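Long-range contacts in Oxidored_FMN domain-containing protein ([Pseudomonas] geniculata N1, PDB 6L6J), which probably oxidises the amine 6-hydroxypseudooxynicotine in nicotine breakdown, using bound flavin mononucleotide and a [4Fe-4S] cluster: residues Val27-Met33 and Val56-Glu60; Met62-Thr66 and Trp151-Ala155; Cys171-Leu175 and Asn259-Trp263. The contacts are given in a common frame with arbitrary orientation. Numbering follows the deposited sequence.

How the contacts relate
All three contacts are buried in the N-terminal TIM barrel, and they close one after another along the chain. Contacts 1 and 3 lie beside FMN, their centres about 15 Å apart: contact 1 joins the loop after strand 24-26 to strand 55-62, contact 3 the loop after strand 166-171 to the end of strand 255-261. Water-bridged backbone and polar side chains do much of the work in both. Contact 2 follows contact 1 directly in sequence, its centre about 17 Å away, and lies further from the middle of the chain. There the loop leaving strand 55-62 meets helix 142-162 through apolar and ring contacts, with a sulfate at the partly exposed H64.

Contact 1: residues Val27-Met33 and Val56-Glu60; sequences VPHATAM and VCLEE. With FMN (flavin mononucleotide), chain B.
This is a buried strand-to-loop contact at the flavin site of the TIM barrel: the loop that follows strand 24-26 runs beside strand 55-62, its neighbour in the barrel. Residues 56-60 are extended, whereas 27-33 is irregular, extended as far as A30 and then turning at T31 and A32, where A32 has positive phi (57/28). The backbones come closest at P28 and E59, with CA atoms 4.3 Å apart. Here P28 CD lies 4.0 Å from C57 CB, and P28 CB is 3.6 Å from L58 O. A water ties the backbones together, donating to V27 O (2.4 Å) and C57 O (2.5 Å) and weakly accepting from H29 N at 3.0 Å.

E59, with chi1 near +65°, runs alongside the loop, its CB 3.3 Å from A30 CA. Its OE2 takes two weak hydrogen bonds, from T31 N at 3.4 Å and from T31 OG1 at 3.1 Å, and a second water lies 2.6 Å from E59 OE2 and accepts from A32 N at 3.0 Å. The stronger partner of this carboxylate is R45 on helix 38-51, salt-bridged to OE1. H29, chi1 p, turns its ring so that ND1 donates to A30 O at 3.2 Å.

The same backbone lines FMN: P28 O accepts from FMN O2' at 2.6 Å, A30 N lies 2.7 Å from FMN N5, and E60 N donates weakly to FMN O4 at 3.4 Å. These segments thus meet the flavin mainly through main-chain atoms, with R224 and E103 side chains binding it too; the buried E59 carboxylate, charge met by R45, bonds T31 weakly.

Contact 2: residues Met62-Thr66 and Trp151-Ala155; sequences MIHET and WYRDA. With SO4 (sulfate ion), chain F.
A histidine lies flat on a tryptophan here, and both rings reach one sulfate, probably from the crystallisation liquor. The H64 ring and the six-membered ring of W151 stack face to face, centroids 3.5 Å apart and planes at 9°, with H64 CD2 3.3 Å from W151 CE2. H64 takes chi1 t and W151 chi1 m. From the stacked rings, H64 NE2 donates to sulfate O4 at 2.7 Å and W151 NE1 to sulfate O3 at 3.2 Å; R150 also binds the ion. On the far side of the imidazole, H64 ND1 and T66 OG1 share a hydrogen bond of 2.9 Å, and that hydroxyl is also bonded to H106.

No hydrogen bond joins the segments directly. The loop 62-66 comes nearest the helical turn 151-155 at I63 and A155, CA atoms 5.7 Å apart. I63, chi1 p and chi2 t, sets CG2 3.9 Å from A155 CB and CD1 4.0 Å from W151 CB. The same CD1 makes a CH-pi contact over the Y152 ring, 4.0 Å from its centroid.

This is loop-to-helix packing on the outer layer of a TIM barrel: I63 and A155 both touch L104 of strand 99-105, and Y152, bonded to L104 O and Y170 N, packs against helix 197-215.

Contact 3: residues Cys171-Leu175 and Asn259-Trp263; sequences CAHNL and NVSDW. With FMN (flavin mononucleotide), chain B.
The FMN pocket at the C-terminal end of the barrel strands holds this contact, in which the loop after strand 166-171 meets the end of strand 255-261. Residues 259-261 are extended; D262 turns with positive phi (81/125) and occupies the N-cap position of the short helix 263-266 without a side-chain capping bond, its OD1 bonded to Y130 OH. H173 (56/7) and N174 (52/32) also have positive phi, in a turn closed by L175 N donating to A172 O at 3.0 Å. The backbones are nearest at H173 and S261, CA to CA 4.6 Å.

One water bridges the segments: it accepts from H173 N at 3.0 Å and donates to N259 OD1 at 2.8 Å and, weakly, to V260 O at 2.9 Å. The H173 side chain, chi1 m, runs between N259 and W263, with CE1 3.3 Å from N259 ND2. Its edge faces W263, chi1 t, in an offset edge-to-face pair with the five-membered ring, centroids 5.7 Å apart and planes at 79°. ND1 is hydrogen-bonded to Y170 OH and NE2 to D266 OD2. S261 OG, 3.8 Å from H173 C, is bonded to Q179 and D229.

W263 NE1 lies 3.4 Å from FMN C9, and N259 ND2 3.9 Å from FMN O3'. Such a lining, built from loops and strand ends at the C-terminal mouth of a TIM barrel, is where the NADH:flavin oxidoreductase family holds its FMN.

Contact 1: residues Val27-Met33 and Val56-Glu60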
loop_
_atom_site.group_PDB
_atom_site.type_symbol
_atom_site.label_atom_id
_atom_site.label_comp_id
_atom_site.label_asym_id
_atom_site.label_seq_id
_atom_site.Cartn_x
_atom_site.Cartn_y
_atom_site.Cartn_z
ATOM N N VAL A 27 -0.317 -1.991 -13.523
ATOM C CA VAL A 27 -1.668 -2.611 -13.437
ATOM C C VAL A 27 -2.603 -1.599 -12.786
ATOM O O VAL A 27 -2.147 -0.678 -12.113
ATOM C CB VAL A 27 -1.632 -3.950 -12.685
ATOM C CG1 VAL A 27 -1.058 -5.042 -13.566
ATOM C CG2 VAL A 27 -0.858 -3.863 -11.370
ATOM N N PRO A 28 -3.929 -1.710 -13.010
ATOM C CA PRO A 28 -4.886 -0.771 -12.437
ATOM C C PRO A 28 -4.709 -0.740 -10.916
ATOM O O PRO A 28 -4.711 -1.790 -10.308
ATOM C CB PRO A 28 -6.283 -1.317 -12.785
ATOM C CG PRO A 28 -6.060 -2.382 -13.826
ATOM C CD PRO A 28 -4.582 -2.758 -13.811
ATOM N N HIS A 29 -4.530 0.449 -10.356
ATOM C CA HIS A 29 -4.476 0.665 -8.894
ATOM C C HIS A 29 -5.017 2.064 -8.586
ATOM O O HIS A 29 -4.498 3.061 -9.209
ATOM C CB HIS A 29 -3.063 0.393 -8.360
ATOM C CG HIS A 29 -2.165 1.580 -8.368
ATOM N ND1 HIS A 29 -2.356 2.630 -7.503
ATOM C CD2 HIS A 29 -1.070 1.867 -9.103
ATOM C CE1 HIS A 29 -1.426 3.538 -7.715
ATOM N NE2 HIS A 29 -0.601 3.084 -8.680
ATOM N N ALA A 30 -6.035 2.122 -7.714
ATOM C CA ALA A 30 -6.743 3.353 -7.297
ATOM C C ALA A 30 -5.751 4.298 -6.638
ATOM O O ALA A 30 -4.837 3.818 -5.957
ATOM C CB ALA A 30 -7.874 3.037 -6.354
ATOM N N THR A 31 -5.951 5.595 -6.844
ATOM C CA THR A 31 -5.127 6.674 -6.234
ATOM C C THR A 31 -5.973 7.525 -5.280
ATOM O O THR A 31 -5.368 8.394 -4.607
ATOM C CB THR A 31 -4.483 7.527 -7.336
ATOM O OG1 THR A 31 -5.496 7.737 -8.319
ATOM C CG2 THR A 31 -3.256 6.871 -7.929
ATOM N N ALA A 32 -7.294 7.293 -5.247
ATOM C CA ALA A 32 -8.285 8.058 -4.448
ATOM C C ALA A 32 -8.249 9.551 -4.792
ATOM O O ALA A 32 -8.505 10.365 -3.908
ATOM C CB ALA A 32 -8.046 7.835 -2.976
ATOM N N MET A 33 -7.857 9.878 -6.015
ATOM C CA MET A 33 -8.128 11.162 -6.706
ATOM C C MET A 33 -9.086 10.809 -7.839
ATOM O O MET A 33 -8.758 9.844 -8.607
ATOM C CB MET A 33 -6.866 11.758 -7.342
ATOM C CG MET A 33 -5.613 11.575 -6.542
ATOM S SD MET A 33 -4.195 11.214 -7.595
ATOM C CE MET A 33 -2.905 11.222 -6.350
ATOM N N VAL A 56 0.651 2.394 -18.650
ATOM C CA VAL A 56 0.148 2.965 -17.375
ATOM C C VAL A 56 -1.368 2.932 -17.405
ATOM O O VAL A 56 -1.950 3.406 -18.383
ATOM C CB VAL A 56 0.751 4.341 -17.105
ATOM C CG1 VAL A 56 0.112 5.009 -15.906
ATOM C CG2 VAL A 56 2.256 4.198 -16.915
ATOM N N CYS A 57 -1.953 2.287 -16.392
ATOM C CA CYS A 57 -3.391 1.923 -16.352
ATOM C C CYS A 57 -4.112 2.807 -15.338
ATOM O O CYS A 57 -3.563 3.092 -14.236
ATOM C CB CYS A 57 -3.602 0.461 -15.985
ATOM S SG CYS A 57 -3.425 -0.712 -17.355
ATOM N N LEU A 58 -5.329 3.214 -15.685
ATOM C CA LEU A 58 -6.252 3.886 -14.735
ATOM C C LEU A 58 -6.995 2.798 -13.982
ATOM O O LEU A 58 -7.192 1.706 -14.569
ATOM C CB LEU A 58 -7.181 4.853 -15.469
ATOM C CG LEU A 58 -6.820 6.317 -15.258
ATOM C CD1 LEU A 58 -5.338 6.557 -15.495
ATOM C CD2 LEU A 58 -7.672 7.225 -16.142
ATOM N N GLU A 59 -7.318 3.112 -12.725
ATOM C CA GLU A 59 -7.955 2.224 -11.719
ATOM C C GLU A 59 -9.412 1.958 -12.130
ATOM O O GLU A 59 -9.815 2.375 -13.253
ATOM C CB GLU A 59 -7.877 2.880 -10.337
ATOM C CG GLU A 59 -8.677 4.176 -10.200
ATOM C CD GLU A 59 -7.861 5.471 -10.183
ATOM O OE1 GLU A 59 -6.969 5.612 -11.057
ATOM O OE2 GLU A 59 -8.129 6.364 -9.306
ATOM N N GLU A 60 -10.176 1.298 -11.251
ATOM C CA GLU A 60 -11.599 0.933 -11.500
ATOM C C GLU A 60 -12.338 2.170 -12.021
ATOM O O GLU A 60 -12.451 3.136 -11.296
ATOM C CB GLU A 60 -12.255 0.304 -10.270
ATOM C CG GLU A 60 -12.129 1.095 -8.976
ATOM C CD GLU A 60 -12.967 0.498 -7.854
ATOM O OE1 GLU A 60 -13.314 -0.732 -7.938
ATOM O OE2 GLU A 60 -13.288 1.253 -6.905
HETATM N N1 FMN B . -6.506 -3.539 -8.472
HETATM C C2 FMN B . -7.581 -3.305 -9.292
HETATM O O2 FMN B . -7.904 -4.201 -10.077
HETATM N N3 FMN B . -8.283 -2.165 -9.327
HETATM C C4 FMN B . -7.965 -1.137 -8.522
HETATM O O4 FMN B . -8.613 -0.093 -8.553
HETATM C C4A FMN B . -6.829 -1.302 -7.572
HETATM N N5 FMN B . -6.461 -0.306 -6.730
HETATM C C5A FMN B . -5.375 -0.477 -5.943
HETATM C C6 FMN B . -4.946 0.569 -5.130
HETATM C C7 FMN B . -3.824 0.392 -4.345
HETATM C C7M FMN B . -3.420 1.491 -3.440
HETATM C C8 FMN B . -3.063 -0.862 -4.382
HETATM C C8M FMN B . -1.864 -1.088 -3.510
HETATM C C9 FMN B . -3.468 -1.901 -5.178
HETATM C C9A FMN B . -4.593 -1.765 -5.980
HETATM N N10 FMN B . -4.996 -2.798 -6.837
HETATM C C10 FMN B . -6.097 -2.583 -7.628
HETATM C "C1'" FMN B . -4.267 -4.103 -6.929
HETATM C "C2'" FMN B . -3.047 -3.972 -7.820
HETATM O "O2'" FMN B . -3.519 -3.744 -9.136
HETATM C "C3'" FMN B . -2.190 -5.202 -7.822
HETATM O "O3'" FMN B . -2.931 -6.279 -8.396
HETATM C "C4'" FMN B . -1.683 -5.618 -6.441
HETATM O "O4'" FMN B . -1.228 -4.457 -5.706
HETATM C "C5'" FMN B . -0.587 -6.669 -6.548
HETATM O "O5'" FMN B . 0.502 -6.103 -7.256
HETATM P P FMN B . 1.740 -5.427 -6.460
HETATM O O1P FMN B . 2.380 -6.542 -5.664
HETATM O O2P FMN B . 2.581 -4.896 -7.578
HETATM O O3P FMN B . 1.119 -4.344 -5.597
HETATM O O HOH W 1 -2.712 1.642 -12.381
HETATM O O HOH W 2 -9.372 6.111 -6.995
#

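Contact 2: residues Met62-Thr66 and Trp151-Ala155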
loop_
_atom_site.group_PDB
_atom_site.type_symbol
_atom_site.label_atom_id
_atom_site.label_comp_id
_atom_site.label_asym_id
_atom_site.label_seq_id
_atom_site.Cartn_x
_atom_site.Cartn_y
_atom_site.Cartn_z
ATOM N N MET A 62 -15.735 3.637 -13.398
ATOM C CA MET A 62 -17.138 3.194 -13.219
ATOM C C MET A 62 -17.895 3.345 -14.539
ATOM O O MET A 62 -17.888 4.464 -15.101
ATOM C CB MET A 62 -17.813 4.019 -12.122
ATOM C CG MET A 62 -17.122 3.842 -10.781
ATOM S SD MET A 62 -17.190 2.128 -10.223
ATOM C CE MET A 62 -15.548 1.535 -10.552
ATOM N N ILE A 63 -18.576 2.289 -14.981
ATOM C CA ILE A 63 -19.305 2.270 -16.287
ATOM C C ILE A 63 -20.758 2.755 -16.169
ATOM O O ILE A 63 -21.417 2.820 -17.216
ATOM C CB ILE A 63 -19.244 0.869 -16.908
ATOM C CG1 ILE A 63 -20.060 -0.153 -16.116
ATOM C CG2 ILE A 63 -17.799 0.441 -17.060
ATOM C CD1 ILE A 63 -20.409 -1.383 -16.914
ATOM N N HIS A 64 -21.250 3.060 -14.963
ATOM C CA HIS A 64 -22.672 3.429 -14.700
ATOM C C HIS A 64 -22.845 3.880 -13.245
ATOM O O HIS A 64 -22.085 3.394 -12.380
ATOM C CB HIS A 64 -23.598 2.240 -15.011
ATOM C CG HIS A 64 -25.036 2.605 -15.143
ATOM N ND1 HIS A 64 -25.947 2.360 -14.151
ATOM C CD2 HIS A 64 -25.711 3.209 -16.146
ATOM C CE1 HIS A 64 -27.125 2.796 -14.540
ATOM N NE2 HIS A 64 -27.002 3.335 -15.760
ATOM N N GLU A 65 -23.873 4.694 -12.993
ATOM C CA GLU A 65 -24.231 5.330 -11.683
ATOM C C GLU A 65 -24.550 4.270 -10.604
ATOM O O GLU A 65 -24.418 4.584 -9.379
ATOM C CB GLU A 65 -25.416 6.284 -11.895
ATOM C CG GLU A 65 -25.129 7.411 -12.884
ATOM C CD GLU A 65 -25.515 7.188 -14.350
ATOM O OE1 GLU A 65 -25.206 6.095 -14.912
ATOM O OE2 GLU A 65 -26.133 8.126 -14.943
ATOM N N THR A 66 -24.974 3.076 -11.027
ATOM C CA THR A 66 -25.254 1.907 -10.158
ATOM C C THR A 66 -23.943 1.264 -9.659
ATOM O O THR A 66 -24.035 0.269 -8.885
ATOM C CB THR A 66 -26.098 0.852 -10.893
ATOM O OG1 THR A 66 -25.424 0.361 -12.063
ATOM C CG2 THR A 66 -27.456 1.381 -11.295
ATOM N N TRP A 151 -24.183 -0.499 -21.223
ATOM C CA TRP A 151 -23.293 0.373 -20.401
ATOM C C TRP A 151 -21.829 0.051 -20.698
ATOM O O TRP A 151 -21.029 0.983 -20.818
ATOM C CB TRP A 151 -23.542 0.259 -18.886
ATOM C CG TRP A 151 -24.954 0.439 -18.426
ATOM C CD1 TRP A 151 -25.942 1.165 -19.027
ATOM C CD2 TRP A 151 -25.534 -0.112 -17.231
ATOM N NE1 TRP A 151 -27.107 1.073 -18.301
ATOM C CE2 TRP A 151 -26.885 0.293 -17.196
ATOM C CE3 TRP A 151 -25.048 -0.905 -16.190
ATOM C CZ2 TRP A 151 -27.750 -0.082 -16.172
ATOM C CZ3 TRP A 151 -25.914 -1.312 -15.200
ATOM C CH2 TRP A 151 -27.245 -0.902 -15.190
ATOM N N TYR A 152 -21.482 -1.229 -20.781
ATOM C CA TYR A 152 -20.068 -1.677 -20.924
ATOM C C TYR A 152 -19.598 -1.232 -22.304
ATOM O O TYR A 152 -18.766 -0.332 -22.371
ATOM C CB TYR A 152 -19.910 -3.177 -20.654
ATOM C CG TYR A 152 -18.834 -3.488 -19.647
ATOM C CD1 TYR A 152 -17.542 -3.009 -19.812
ATOM C CD2 TYR A 152 -19.094 -4.247 -18.516
ATOM C CE1 TYR A 152 -16.540 -3.278 -18.892
ATOM C CE2 TYR A 152 -18.101 -4.531 -17.591
ATOM C CZ TYR A 152 -16.818 -4.043 -17.776
ATOM O OH TYR A 152 -15.833 -4.296 -16.863
ATOM N N ARG A 153 -20.197 -1.798 -23.352
ATOM C CA ARG A 153 -20.031 -1.394 -24.781
ATOM C C ARG A 153 -19.862 0.136 -24.873
ATOM O O ARG A 153 -18.826 0.573 -25.366
ATOM C CB ARG A 153 -21.235 -1.917 -25.580
ATOM C CG ARG A 153 -21.250 -1.569 -27.062
ATOM C CD ARG A 153 -22.643 -1.741 -27.658
ATOM N NE ARG A 153 -23.465 -0.523 -27.659
ATOM C CZ ARG A 153 -24.803 -0.489 -27.526
ATOM N NH1 ARG A 153 -25.505 -1.605 -27.357
ATOM N NH2 ARG A 153 -25.439 0.673 -27.550
ATOM N N ASP A 154 -20.820 0.917 -24.372
ATOM C CA ASP A 154 -20.864 2.405 -24.505
ATOM C C ASP A 154 -19.691 3.064 -23.758
ATOM O O ASP A 154 -19.073 3.981 -24.311
ATOM C CB ASP A 154 -22.206 2.986 -24.041
ATOM C CG ASP A 154 -23.319 2.803 -25.057
ATOM O OD1 ASP A 154 -23.019 2.384 -26.186
ATOM O OD2 ASP A 154 -24.472 3.082 -24.724
ATOM N N ALA A 155 -19.397 2.620 -22.546
ATOM C CA ALA A 155 -18.198 3.048 -21.788
ATOM C C ALA A 155 -16.918 2.679 -22.563
ATOM O O ALA A 155 -15.936 3.453 -22.450
ATOM C CB ALA A 155 -18.196 2.438 -20.404
HETATM S S SO4 F . -29.428 4.175 -18.538
HETATM O O1 SO4 F . -28.400 4.339 -19.531
HETATM O O2 SO4 F . -30.575 5.000 -18.883
HETATM O O3 SO4 F . -29.807 2.781 -18.479
HETATM O O4 SO4 F . -28.921 4.597 -17.254
#

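Contact 3: residues Cys171-Leu175 and Asn259-Trp263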
loop_
_atom_site.group_PDB
_atom_site.type_symbol
_atom_site.label_atom_id
_atom_site.label_comp_id
_atom_site.label_asym_id
_atom_site.label_seq_id
_atom_site.Cartn_x
_atom_site.Cartn_y
_atom_site.Cartn_z
ATOM N N CYS A 171 -13.137 -8.563 -13.911
ATOM C CA CYS A 171 -13.734 -9.706 -13.182
ATOM C C CYS A 171 -12.743 -10.218 -12.138
ATOM O O CYS A 171 -12.182 -11.286 -12.350
ATOM C CB CYS A 171 -14.131 -10.800 -14.156
ATOM S SG CYS A 171 -14.959 -12.177 -13.340
ATOM N N ALA A 172 -12.566 -9.472 -11.045
ATOM C CA ALA A 172 -11.512 -9.699 -10.030
ATOM C C ALA A 172 -11.880 -9.041 -8.701
ATOM O O ALA A 172 -12.962 -8.467 -8.628
ATOM C CB ALA A 172 -10.182 -9.182 -10.544
ATOM N N HIS A 173 -11.020 -9.220 -7.686
ATOM C CA HIS A 173 -11.047 -8.605 -6.326
ATOM C C HIS A 173 -12.367 -8.836 -5.555
ATOM O O HIS A 173 -12.508 -8.221 -4.467
ATOM C CB HIS A 173 -10.753 -7.107 -6.463
ATOM C CG HIS A 173 -9.347 -6.860 -6.875
ATOM N ND1 HIS A 173 -9.016 -6.477 -8.148
ATOM C CD2 HIS A 173 -8.188 -6.983 -6.182
ATOM C CE1 HIS A 173 -7.702 -6.361 -8.223
ATOM N NE2 HIS A 173 -7.168 -6.667 -7.029
ATOM N N ASN A 174 -13.303 -9.652 -6.065
ATOM C CA ASN A 174 -14.710 -9.637 -5.594
ATOM C C ASN A 174 -15.270 -8.191 -5.624
ATOM O O ASN A 174 -16.137 -7.864 -4.781
ATOM C CB ASN A 174 -14.804 -10.233 -4.195
ATOM C CG ASN A 174 -16.236 -10.480 -3.782
ATOM O OD1 ASN A 174 -17.092 -10.673 -4.658
ATOM N ND2 ASN A 174 -16.509 -10.445 -2.480
ATOM N N LEU A 175 -14.818 -7.361 -6.574
ATOM C CA LEU A 175 -15.346 -5.992 -6.828
ATOM C C LEU A 175 -15.953 -5.905 -8.236
ATOM O O LEU A 175 -15.851 -4.836 -8.841
ATOM C CB LEU A 175 -14.215 -4.972 -6.658
ATOM C CG LEU A 175 -13.458 -5.032 -5.330
ATOM C CD1 LEU A 175 -12.290 -4.059 -5.336
ATOM C CD2 LEU A 175 -14.384 -4.747 -4.144
ATOM N N ASN A 259 -4.493 -12.380 -11.395
ATOM C CA ASN A 259 -4.135 -12.201 -9.964
ATOM C C ASN A 259 -5.039 -13.096 -9.099
ATOM O O ASN A 259 -5.798 -13.904 -9.672
ATOM C CB ASN A 259 -4.191 -10.714 -9.594
ATOM C CG ASN A 259 -5.599 -10.154 -9.564
ATOM O OD1 ASN A 259 -6.562 -10.844 -9.920
ATOM N ND2 ASN A 259 -5.722 -8.895 -9.156
ATOM N N VAL A 260 -4.982 -12.940 -7.772
ATOM C CA VAL A 260 -5.770 -13.768 -6.803
ATOM C C VAL A 260 -6.883 -12.902 -6.189
ATOM O O VAL A 260 -6.631 -11.720 -5.837
ATOM C CB VAL A 260 -4.859 -14.392 -5.733
ATOM C CG1 VAL A 260 -3.814 -15.290 -6.371
ATOM C CG2 VAL A 260 -4.194 -13.342 -4.853
ATOM N N SER A 261 -8.084 -13.469 -6.058
ATOM C CA SER A 261 -9.272 -12.743 -5.531
ATOM C C SER A 261 -9.123 -12.465 -4.029
ATOM O O SER A 261 -8.567 -13.310 -3.245
ATOM C CB SER A 261 -10.593 -13.419 -5.796
ATOM O OG SER A 261 -11.672 -12.545 -5.438
ATOM N N ASP A 262 -9.675 -11.301 -3.696
ATOM C CA ASP A 262 -9.613 -10.537 -2.429
ATOM C C ASP A 262 -8.297 -9.748 -2.356
ATOM O O ASP A 262 -7.219 -10.340 -2.502
ATOM C CB ASP A 262 -9.905 -11.383 -1.199
ATOM C CG ASP A 262 -10.449 -10.537 -0.051
ATOM O OD1 ASP A 262 -11.485 -9.861 -0.250
ATOM O OD2 ASP A 262 -9.807 -10.520 1.022
ATOM N N TRP A 263 -8.443 -8.435 -2.143
ATOM C CA TRP A 263 -7.360 -7.430 -2.131
ATOM C C TRP A 263 -6.280 -7.827 -1.114
ATOM O O TRP A 263 -5.100 -7.598 -1.406
ATOM C CB TRP A 263 -7.984 -6.056 -1.871
ATOM C CG TRP A 263 -7.138 -4.886 -2.282
ATOM C CD1 TRP A 263 -5.911 -4.906 -2.886
ATOM C CD2 TRP A 263 -7.472 -3.496 -2.108
ATOM N NE1 TRP A 263 -5.447 -3.629 -3.072
ATOM C CE2 TRP A 263 -6.378 -2.746 -2.590
ATOM C CE3 TRP A 263 -8.579 -2.816 -1.580
ATOM C CZ2 TRP A 263 -6.371 -1.355 -2.570
ATOM C CZ3 TRP A 263 -8.568 -1.431 -1.562
ATOM C CH2 TRP A 263 -7.475 -0.713 -2.046
HETATM N N1 FMN B . -6.506 -3.539 -8.472
HETATM C C2 FMN B . -7.581 -3.305 -9.292
HETATM O O2 FMN B . -7.904 -4.201 -10.077
HETATM N N3 FMN B . -8.283 -2.165 -9.327
HETATM C C4 FMN B . -7.965 -1.137 -8.522
HETATM O O4 FMN B . -8.613 -0.093 -8.553
HETATM C C4A FMN B . -6.829 -1.302 -7.572
HETATM N N5 FMN B . -6.461 -0.306 -6.730
HETATM C C5A FMN B . -5.375 -0.477 -5.943
HETATM C C6 FMN B . -4.946 0.569 -5.130
HETATM C C7 FMN B . -3.824 0.392 -4.345
HETATM C C7M FMN B . -3.420 1.491 -3.440
HETATM C C8 FMN B . -3.063 -0.862 -4.382
HETATM C C8M FMN B . -1.864 -1.088 -3.510
HETATM C C9 FMN B . -3.468 -1.901 -5.178
HETATM C C9A FMN B . -4.593 -1.765 -5.980
HETATM N N10 FMN B . -4.996 -2.798 -6.837
HETATM C C10 FMN B . -6.097 -2.583 -7.628
HETATM C "C1'" FMN B . -4.267 -4.103 -6.929
HETATM C "C2'" FMN B . -3.047 -3.972 -7.820
HETATM O "O2'" FMN B . -3.519 -3.744 -9.136
HETATM C "C3'" FMN B . -2.190 -5.202 -7.822
HETATM O "O3'" FMN B . -2.931 -6.279 -8.396
HETATM C "C4'" FMN B . -1.683 -5.618 -6.441
HETATM O "O4'" FMN B . -1.228 -4.457 -5.706
HETATM C "C5'" FMN B . -0.587 -6.669 -6.548
HETATM O "O5'" FMN B . 0.502 -6.103 -7.256
HETATM P P FMN B . 1.740 -5.427 -6.460
HETATM O O1P FMN B . 2.380 -6.542 -5.664
HETATM O O2P FMN B . 2.581 -4.896 -7.578
HETATM O O3P FMN B . 1.119 -4.344 -5.597
HETATM O O HOH W 3 -8.224 -10.300 -7.736
#